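Local coordinates for THUMP domain-containing protein (Pyrococcus horikoshii, PDB 1VBK), which is of unconfirmed function but probably binds RNA and ATP and may act in tRNA thiolation or thiamine biosynthesis, at residues 23-28 with 176-181; 67-72 with 194-199; 190-195 with 225-230. All coordinates share one frame; numbering follows the deposited sequence.

Contact 1 (23-28 with 176-181); sequences EKILMN and IGTEGR
Ile25 reaches out from helix 19-36 and lays both of its branches against Thr178. Its CD1 comes within 3.6 Å of Thr178 CG2, and its CG2 lies 3.8 Å from the same methyl, which therefore nests in the fork of the isoleucine. The two side chains cross obliquely. Because Ile25 CG2 stands anti to the backbone N and CG1 anti to the carbonyl carbon (chi1 -65°), CG2 also meets the backbone, 3.4 Å from Ile176 O, while CD1 runs on over the threonine. That carbonyl oxygen is not left to hydrocarbon alone, since it accepts a hydrogen bond from Asn29 ND2 on the same helix. The contact joins the ThiI ferredoxin-like part of the chain to the ThiI-family part: a helix of the former rests on the loop that leads into strand 181-185, first along the chain and central in the parallel sheet. The loop is shaped by a type I beta turn from Gly177 to Gly180. Within it Thr178 has chi1 58°, which places OG1 between backbone N and carbonyl carbon; OG1 bonds to Pro175 O, and the methyl is turned to Ile25. The turn is held by backbone hydrogen bonds from Gly177 and Glu179 to Gly202.

Contact 2 (67-72 with 194-199); sequences RVFGIV and AIFLMM
Phe69 drives the edge of its ring into the face of Phe196, a T-shaped pair with the planes at 86° and the centroids of the Phe69 and Phe196 rings 5.3 Å apart. The leading atom is Phe69 CZ, which sits over the rim of the Phe196 ring and not its middle, 3.8 Å from Phe196 CZ. Phe196 brings its face there by swinging CG anti to its backbone N (chi1 178°), which carries the ring from the flank of helix 189-200 toward the 67-72 turn. The CD2-CE2 side of the Phe69 ring rests on the helix backbone at Met199: CE2 packs 3.7 Å from Met199 CB, and CD2 comes 3.6 Å from Met199 O, which approaches the ring obliquely. The thioether of Met199 plays little part, its chain leading away beyond CB. Phe69 itself stands at the second position of a type II beta turn from Val68 to Ile71, with Gly70 following it. Phe196 takes part in further edge-to-face pairs with Trp171 and Tyr230, so an aromatic cluster forms round it. This is a buried, interdomain aromatic contact, in which a turn of the ferredoxin-like domain leading into strand 71-81 plugs against a helix flanking the parallel sheet of the ThiI-family domain.

Contact 3 (190-195 with 225-230); sequences LSALAI and NLLKRY
This is a buried helix-helix contact of hydrocarbon side chains, with one backbone carbonyl beneath a leucine, between two helices of the ThiI-family domain, 189-200 and 215-228. Leu227, in the last turn of its helix, points at the other segment; its CD2 lies on the carbonyl oxygen of Ala192, and its CD1 spans that oxygen and CB. CD2 comes closest, 3.4 Å from Ala192 O, with CD1 3.8 Å from that same oxygen, so both methyls rest against the same side of it. CD1 also packs 3.9 Å from Ala192 CB. A turn further along the helix, Ile195 adds its CG2 methyl, 4.2 Å from Leu227 CD1, the two side chains crossing at about a right angle. Leu227 CG is anti to the carbonyl carbon (chi1 -74°), and chi2 172° carries CD1 on in line, toward Ala192 CB and Ile195. The CA atoms of Ala192 and Leu227 are the nearest pair across the segments, 7.3 Å apart. A 2-methylpentane-2,4-diol molecule, probably from the crystallisation liquor, lies about 3 Å from the Ala192 side chain. Leu227 also touches Phe196 and Met199, extending its footing along helix 189-200. Strand 181-185, helix 189-200 and the neighbouring parallel strand 204-210 make a beta-alpha-beta crossover, consistent with a HUP-type alpha/beta fold; helix 215-228 follows 204-210, while helix 295-305 touches Leu193 and Tyr230.

Helix 189-200 joins contacts 2 and 3, whose centres are about 10 Å apart and which share Ala194 and Ile195. The two also meet directly: Arg67 NE probably hydrogen-bonds Arg229 O at 2.8 Å, which ties the ferredoxin-like domain to the residue just past helix 215-228. Contact 1 lies about 11 Å from contact 2, centre to centre, and reinforces the same domain boundary, with Ile176 CG1 packed 4.0 Å from Phe69 CD2. Contact 3 lies inside one domain, about 18 Å from contact 1 between centres, yet Ile176 CD1 still reaches Tyr230 O at 3.3 Å. Diol, probably from the crystallisation liquor, is bound about 3 Å from the side chain of Ala192 and about 4 Å from that of Phe196; no active site is established here.

Contact 1 (23-28 with 176-181)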
loop_
_atom_site.group_PDB
_atom_site.type_symbol
_atom_site.label_atom_id
_atom_site.label_comp_id
_atom_site.label_asym_id
_atom_site.label_seq_id
_atom_site.Cartn_x
_atom_site.Cartn_y
_atom_site.Cartn_z
ATOM N N GLU A 23 -13.958 13.203 -2.567
ATOM C CA GLU A 23 -14.726 14.104 -1.715
ATOM C C GLU A 23 -14.821 13.636 -0.259
ATOM O O GLU A 23 -14.709 14.444 0.662
ATOM C CB GLU A 23 -16.128 14.309 -2.308
ATOM C CG GLU A 23 -16.091 14.931 -3.707
ATOM C CD GLU A 23 -17.455 15.031 -4.367
ATOM O OE1 GLU A 23 -18.236 14.060 -4.279
ATOM O OE2 GLU A 23 -17.743 16.078 -4.988
ATOM N N LYS A 24 -15.024 12.341 -0.046
ATOM C CA LYS A 24 -15.116 11.823 1.318
ATOM C C LYS A 24 -13.808 11.995 2.077
ATOM O O LYS A 24 -13.808 12.348 3.259
ATOM C CB LYS A 24 -15.508 10.347 1.300
ATOM C CG LYS A 24 -16.953 10.128 0.895
ATOM C CD LYS A 24 -17.318 8.662 0.875
ATOM C CE LYS A 24 -18.790 8.493 0.543
ATOM N NZ LYS A 24 -19.160 7.060 0.487
ATOM N N ILE A 25 -12.696 11.749 1.396
ATOM C CA ILE A 25 -11.376 11.876 2.007
ATOM C C ILE A 25 -11.078 13.349 2.304
ATOM O O ILE A 25 -10.528 13.688 3.356
ATOM C CB ILE A 25 -10.295 11.273 1.076
ATOM C CG1 ILE A 25 -10.514 9.762 0.941
ATOM C CG2 ILE A 25 -8.912 11.553 1.626
ATOM C CD1 ILE A 25 -9.594 9.081 -0.075
ATOM N N LEU A 26 -11.461 14.230 1.384
ATOM C CA LEU A 26 -11.242 15.661 1.592
ATOM C C LEU A 26 -12.082 16.177 2.766
ATOM O O LEU A 26 -11.599 16.968 3.578
ATOM C CB LEU A 26 -11.571 16.445 0.318
ATOM C CG LEU A 26 -11.460 17.976 0.377
ATOM C CD1 LEU A 26 -10.101 18.396 0.926
ATOM C CD2 LEU A 26 -11.670 18.544 -1.025
ATOM N N MET A 27 -13.333 15.731 2.871
ATOM C CA MET A 27 -14.174 16.174 3.984
ATOM C C MET A 27 -13.604 15.661 5.298
ATOM O O MET A 27 -13.705 16.328 6.327
ATOM C CB MET A 27 -15.618 15.684 3.825
ATOM C CG MET A 27 -16.377 16.388 2.718
ATOM S SD MET A 27 -18.136 16.047 2.764
ATOM C CE MET A 27 -18.172 14.462 1.891
ATOM N N ASN A 28 -13.015 14.468 5.258
ATOM C CA ASN A 28 -12.409 13.870 6.447
ATOM C C ASN A 28 -11.267 14.757 6.934
ATOM O O ASN A 28 -11.161 15.061 8.119
ATOM C CB ASN A 28 -11.853 12.482 6.128
ATOM C CG ASN A 28 -11.067 11.892 7.285
ATOM O OD1 ASN A 28 -11.643 11.404 8.255
ATOM N ND2 ASN A 28 -9.745 11.957 7.196
ATOM N N ILE A 176 -4.781 14.558 1.185
ATOM C CA ILE A 176 -3.890 13.597 1.830
ATOM C C ILE A 176 -4.648 12.283 2.005
ATOM O O ILE A 176 -5.745 12.259 2.560
ATOM C CB ILE A 176 -3.426 14.109 3.215
ATOM C CG1 ILE A 176 -2.512 15.327 3.031
ATOM C CG2 ILE A 176 -2.699 12.997 3.978
ATOM C CD1 ILE A 176 -1.935 15.875 4.312
ATOM N N GLY A 177 -4.062 11.195 1.518
ATOM C CA GLY A 177 -4.711 9.901 1.638
ATOM C C GLY A 177 -5.275 9.352 0.337
ATOM O O GLY A 177 -5.498 8.149 0.223
ATOM N N THR A 178 -5.504 10.218 -0.646
ATOM C CA THR A 178 -6.052 9.769 -1.922
ATOM C C THR A 178 -5.014 9.077 -2.799
ATOM O O THR A 178 -5.367 8.368 -3.742
ATOM C CB THR A 178 -6.653 10.945 -2.730
ATOM O OG1 THR A 178 -5.646 11.943 -2.946
ATOM C CG2 THR A 178 -7.828 11.554 -1.989
ATOM N N GLU A 179 -3.735 9.274 -2.493
ATOM C CA GLU A 179 -2.686 8.654 -3.294
ATOM C C GLU A 179 -1.781 7.689 -2.532
ATOM O O GLU A 179 -0.611 7.533 -2.873
ATOM C CB GLU A 179 -1.837 9.730 -3.975
ATOM C CG GLU A 179 -2.587 10.586 -5.002
ATOM C CD GLU A 179 -3.140 9.783 -6.177
ATOM O OE1 GLU A 179 -2.425 8.892 -6.691
ATOM O OE2 GLU A 179 -4.286 10.053 -6.598
ATOM N N GLY A 180 -2.317 7.046 -1.500
ATOM C CA GLY A 180 -1.528 6.079 -0.756
ATOM C C GLY A 180 -0.737 6.580 0.438
ATOM O O GLY A 180 -0.820 7.751 0.824
ATOM N N ARG A 181 0.049 5.674 1.017
ATOM C CA ARG A 181 0.858 5.978 2.188
ATOM C C ARG A 181 2.334 5.641 1.989
ATOM O O ARG A 181 2.677 4.586 1.458
ATOM C CB ARG A 181 0.311 5.208 3.394
ATOM C CG ARG A 181 1.265 5.093 4.568
ATOM C CD ARG A 181 0.690 4.168 5.622
ATOM N NE ARG A 181 -0.463 4.769 6.282
ATOM C CZ ARG A 181 -1.340 4.102 7.023
ATOM N NH1 ARG A 181 -1.210 2.794 7.199
ATOM N NH2 ARG A 181 -2.337 4.752 7.608
#

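Contact 2 (67-72 with 194-199)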
loop_
_atom_site.group_PDB
_atom_site.type_symbol
_atom_site.label_atom_id
_atom_site.label_comp_id
_atom_site.label_asym_id
_atom_site.label_seq_id
_atom_site.Cartn_x
_atom_site.Cartn_y
_atom_site.Cartn_z
ATOM N N ARG A 67 -4.641 25.404 4.594
ATOM C CA ARG A 67 -3.573 24.412 4.735
ATOM C C ARG A 67 -3.963 22.975 4.404
ATOM O O ARG A 67 -3.182 22.046 4.640
ATOM C CB ARG A 67 -2.991 24.467 6.151
ATOM C CG ARG A 67 -2.357 25.815 6.505
ATOM C CD ARG A 67 -1.516 25.711 7.771
ATOM N NE ARG A 67 -2.292 25.243 8.918
ATOM C CZ ARG A 67 -3.119 26.004 9.629
ATOM N NH1 ARG A 67 -3.784 25.484 10.652
ATOM N NH2 ARG A 67 -3.269 27.286 9.331
ATOM N N VAL A 68 -5.157 22.792 3.852
ATOM C CA VAL A 68 -5.647 21.464 3.487
ATOM C C VAL A 68 -5.460 21.207 1.990
ATOM O O VAL A 68 -6.110 21.839 1.154
ATOM C CB VAL A 68 -7.141 21.322 3.853
ATOM C CG1 VAL A 68 -7.682 19.965 3.392
ATOM C CG2 VAL A 68 -7.308 21.474 5.362
ATOM N N PHE A 69 -4.572 20.274 1.653
ATOM C CA PHE A 69 -4.306 19.968 0.252
ATOM C C PHE A 69 -5.527 19.426 -0.485
ATOM O O PHE A 69 -6.367 18.742 0.095
ATOM C CB PHE A 69 -3.143 18.978 0.141
ATOM C CG PHE A 69 -1.848 19.504 0.696
ATOM C CD1 PHE A 69 -1.316 20.705 0.235
ATOM C CD2 PHE A 69 -1.159 18.799 1.682
ATOM C CE1 PHE A 69 -0.118 21.203 0.746
ATOM C CE2 PHE A 69 0.046 19.289 2.204
ATOM C CZ PHE A 69 0.566 20.494 1.734
ATOM N N GLY A 70 -5.618 19.740 -1.774
ATOM C CA GLY A 70 -6.744 19.284 -2.565
ATOM C C GLY A 70 -7.772 20.387 -2.757
ATOM O O GLY A 70 -8.686 20.264 -3.577
ATOM N N ILE A 71 -7.621 21.463 -1.991
ATOM C CA ILE A 71 -8.533 22.599 -2.067
ATOM C C ILE A 71 -7.969 23.641 -3.021
ATOM O O ILE A 71 -6.821 24.074 -2.870
ATOM C CB ILE A 71 -8.731 23.246 -0.674
ATOM C CG1 ILE A 71 -9.453 22.266 0.256
ATOM C CG2 ILE A 71 -9.537 24.541 -0.801
ATOM C CD1 ILE A 71 -9.613 22.791 1.685
ATOM N N VAL A 72 -8.771 24.022 -4.013
ATOM C CA VAL A 72 -8.357 25.025 -4.992
ATOM C C VAL A 72 -8.627 26.432 -4.460
ATOM O O VAL A 72 -7.772 27.313 -4.563
ATOM C CB VAL A 72 -9.082 24.823 -6.341
ATOM C CG1 VAL A 72 -8.702 25.937 -7.308
ATOM C CG2 VAL A 72 -8.699 23.469 -6.931
ATOM N N ALA A 194 10.747 17.950 1.016
ATOM C CA ALA A 194 10.465 16.795 0.174
ATOM C C ALA A 194 9.149 16.171 0.639
ATOM O O ALA A 194 8.300 15.810 -0.172
ATOM C CB ALA A 194 11.600 15.779 0.291
ATOM N N ILE A 195 8.993 16.048 1.952
ATOM C CA ILE A 195 7.779 15.477 2.530
ATOM C C ILE A 195 6.579 16.371 2.247
ATOM O O ILE A 195 5.506 15.891 1.892
ATOM C CB ILE A 195 7.939 15.280 4.050
ATOM C CG1 ILE A 195 8.956 14.159 4.301
ATOM C CG2 ILE A 195 6.587 14.958 4.688
ATOM C CD1 ILE A 195 9.320 13.944 5.752
ATOM N N PHE A 196 6.770 17.678 2.392
ATOM C CA PHE A 196 5.696 18.627 2.134
ATOM C C PHE A 196 5.190 18.475 0.697
ATOM O O PHE A 196 3.984 18.422 0.459
ATOM C CB PHE A 196 6.197 20.060 2.389
ATOM C CG PHE A 196 5.177 21.129 2.097
ATOM C CD1 PHE A 196 4.944 21.553 0.792
ATOM C CD2 PHE A 196 4.441 21.704 3.129
ATOM C CE1 PHE A 196 3.991 22.536 0.516
ATOM C CE2 PHE A 196 3.483 22.688 2.865
ATOM C CZ PHE A 196 3.260 23.104 1.553
ATOM N N LEU A 197 6.116 18.385 -0.254
ATOM C CA LEU A 197 5.755 18.247 -1.662
ATOM C C LEU A 197 4.969 16.969 -1.960
ATOM O O LEU A 197 4.072 16.969 -2.803
ATOM C CB LEU A 197 7.014 18.294 -2.531
ATOM C CG LEU A 197 7.775 19.626 -2.520
ATOM C CD1 LEU A 197 9.121 19.464 -3.213
ATOM C CD2 LEU A 197 6.939 20.696 -3.203
ATOM N N MET A 198 5.297 15.884 -1.269
ATOM C CA MET A 198 4.596 14.620 -1.488
ATOM C C MET A 198 3.207 14.618 -0.848
ATOM O O MET A 198 2.268 14.038 -1.396
ATOM C CB MET A 198 5.431 13.455 -0.957
ATOM C CG MET A 198 6.724 13.229 -1.722
ATOM S SD MET A 198 6.433 12.946 -3.479
ATOM C CE MET A 198 5.710 11.307 -3.442
ATOM N N MET A 199 3.069 15.256 0.310
ATOM C CA MET A 199 1.760 15.326 0.946
ATOM C C MET A 199 0.827 16.104 0.010
ATOM O O MET A 199 -0.348 15.760 -0.150
ATOM C CB MET A 199 1.848 16.029 2.301
ATOM C CG MET A 199 2.533 15.202 3.378
ATOM S SD MET A 199 2.381 15.933 5.021
ATOM C CE MET A 199 3.793 17.010 5.022
#

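Contact 3 (190-195 with 225-230)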
loop_
_atom_site.group_PDB
_atom_site.type_symbol
_atom_site.label_atom_id
_atom_site.label_comp_id
_atom_site.label_asym_id
_atom_site.label_seq_id
_atom_site.Cartn_x
_atom_site.Cartn_y
_atom_site.Cartn_z
ATOM N N LEU A 190 15.629 20.224 3.936
ATOM C CA LEU A 190 15.418 19.714 2.583
ATOM C C LEU A 190 14.506 18.492 2.559
ATOM O O LEU A 190 13.622 18.387 1.706
ATOM C CB LEU A 190 16.758 19.352 1.940
ATOM C CG LEU A 190 17.674 20.515 1.557
ATOM C CD1 LEU A 190 19.006 19.980 1.060
ATOM C CD2 LEU A 190 17.000 21.355 0.487
ATOM N N SER A 191 14.729 17.562 3.481
ATOM C CA SER A 191 13.903 16.363 3.540
ATOM C C SER A 191 12.494 16.742 4.001
ATOM O O SER A 191 11.516 16.078 3.649
ATOM C CB SER A 191 14.525 15.318 4.482
ATOM O OG SER A 191 14.797 15.853 5.765
ATOM N N ALA A 192 12.391 17.821 4.773
ATOM C CA ALA A 192 11.092 18.284 5.258
ATOM C C ALA A 192 10.288 18.829 4.088
ATOM O O ALA A 192 9.080 18.600 3.998
ATOM C CB ALA A 192 11.275 19.360 6.322
ATOM N N LEU A 193 10.968 19.547 3.193
ATOM C CA LEU A 193 10.337 20.121 2.007
ATOM C C LEU A 193 9.928 18.996 1.062
ATOM O O LEU A 193 8.895 19.074 0.393
ATOM C CB LEU A 193 11.304 21.070 1.291
ATOM C CG LEU A 193 10.796 21.698 -0.011
ATOM C CD1 LEU A 193 9.521 22.499 0.252
ATOM C CD2 LEU A 193 11.873 22.592 -0.597
ATOM N N ALA A 194 10.747 17.950 1.016
ATOM C CA ALA A 194 10.465 16.795 0.174
ATOM C C ALA A 194 9.149 16.171 0.639
ATOM O O ALA A 194 8.300 15.810 -0.172
ATOM C CB ALA A 194 11.600 15.779 0.291
ATOM N N ILE A 195 8.993 16.048 1.952
ATOM C CA ILE A 195 7.779 15.477 2.530
ATOM C C ILE A 195 6.579 16.371 2.247
ATOM O O ILE A 195 5.506 15.891 1.892
ATOM C CB ILE A 195 7.939 15.280 4.050
ATOM C CG1 ILE A 195 8.956 14.159 4.301
ATOM C CG2 ILE A 195 6.587 14.958 4.688
ATOM C CD1 ILE A 195 9.320 13.944 5.752
ATOM N N ASN A 225 6.942 19.645 13.603
ATOM C CA ASN A 225 5.891 20.503 14.148
ATOM C C ASN A 225 5.353 21.465 13.096
ATOM O O ASN A 225 4.163 21.773 13.086
ATOM C CB ASN A 225 6.399 21.298 15.354
ATOM C CG ASN A 225 6.645 20.423 16.564
ATOM O OD1 ASN A 225 5.784 19.639 16.964
ATOM N ND2 ASN A 225 7.823 20.554 17.160
ATOM N N LEU A 226 6.231 21.940 12.220
ATOM C CA LEU A 226 5.831 22.849 11.153
ATOM C C LEU A 226 5.054 22.081 10.082
ATOM O O LEU A 226 4.040 22.560 9.579
ATOM C CB LEU A 226 7.060 23.499 10.519
ATOM C CG LEU A 226 7.890 24.435 11.400
ATOM C CD1 LEU A 226 9.133 24.873 10.637
ATOM C CD2 LEU A 226 7.057 25.639 11.808
ATOM N N LEU A 227 5.541 20.889 9.738
ATOM C CA LEU A 227 4.892 20.050 8.733
ATOM C C LEU A 227 3.524 19.553 9.194
ATOM O O LEU A 227 2.618 19.365 8.383
ATOM C CB LEU A 227 5.773 18.838 8.400
ATOM C CG LEU A 227 7.019 19.069 7.544
ATOM C CD1 LEU A 227 7.861 17.799 7.487
ATOM C CD2 LEU A 227 6.594 19.491 6.146
ATOM N N LYS A 228 3.377 19.343 10.496
ATOM C CA LYS A 228 2.123 18.843 11.035
ATOM C C LYS A 228 0.931 19.733 10.689
ATOM O O LYS A 228 -0.183 19.240 10.512
ATOM C CB LYS A 228 2.223 18.679 12.555
ATOM C CG LYS A 228 1.360 17.541 13.085
ATOM C CD LYS A 228 1.482 17.369 14.587
ATOM C CE LYS A 228 0.776 16.100 15.037
ATOM N NZ LYS A 228 -0.596 15.990 14.462
ATOM N N ARG A 229 1.172 21.038 10.581
ATOM C CA ARG A 229 0.114 22.002 10.266
ATOM C C ARG A 229 -0.408 21.867 8.839
ATOM O O ARG A 229 -1.276 22.633 8.413
ATOM C CB ARG A 229 0.628 23.428 10.467
ATOM C CG ARG A 229 1.136 23.711 11.865
ATOM C CD ARG A 229 1.713 25.118 11.969
ATOM N NE ARG A 229 0.714 26.156 11.721
ATOM C CZ ARG A 229 0.664 26.909 10.627
ATOM N NH1 ARG A 229 1.556 26.747 9.663
ATOM N NH2 ARG A 229 -0.273 27.840 10.503
ATOM N N TYR A 230 0.128 20.894 8.108
ATOM C CA TYR A 230 -0.257 20.642 6.723
ATOM C C TYR A 230 -0.520 19.152 6.520
ATOM O O TYR A 230 -0.591 18.683 5.387
ATOM C CB TYR A 230 0.883 21.056 5.787
ATOM C CG TYR A 230 1.091 22.546 5.651
ATOM C CD1 TYR A 230 0.342 23.291 4.741
ATOM C CD2 TYR A 230 2.035 23.213 6.429
ATOM C CE1 TYR A 230 0.530 24.666 4.609
ATOM C CE2 TYR A 230 2.228 24.587 6.305
ATOM C CZ TYR A 230 1.473 25.304 5.394
ATOM O OH TYR A 230 1.657 26.661 5.267
#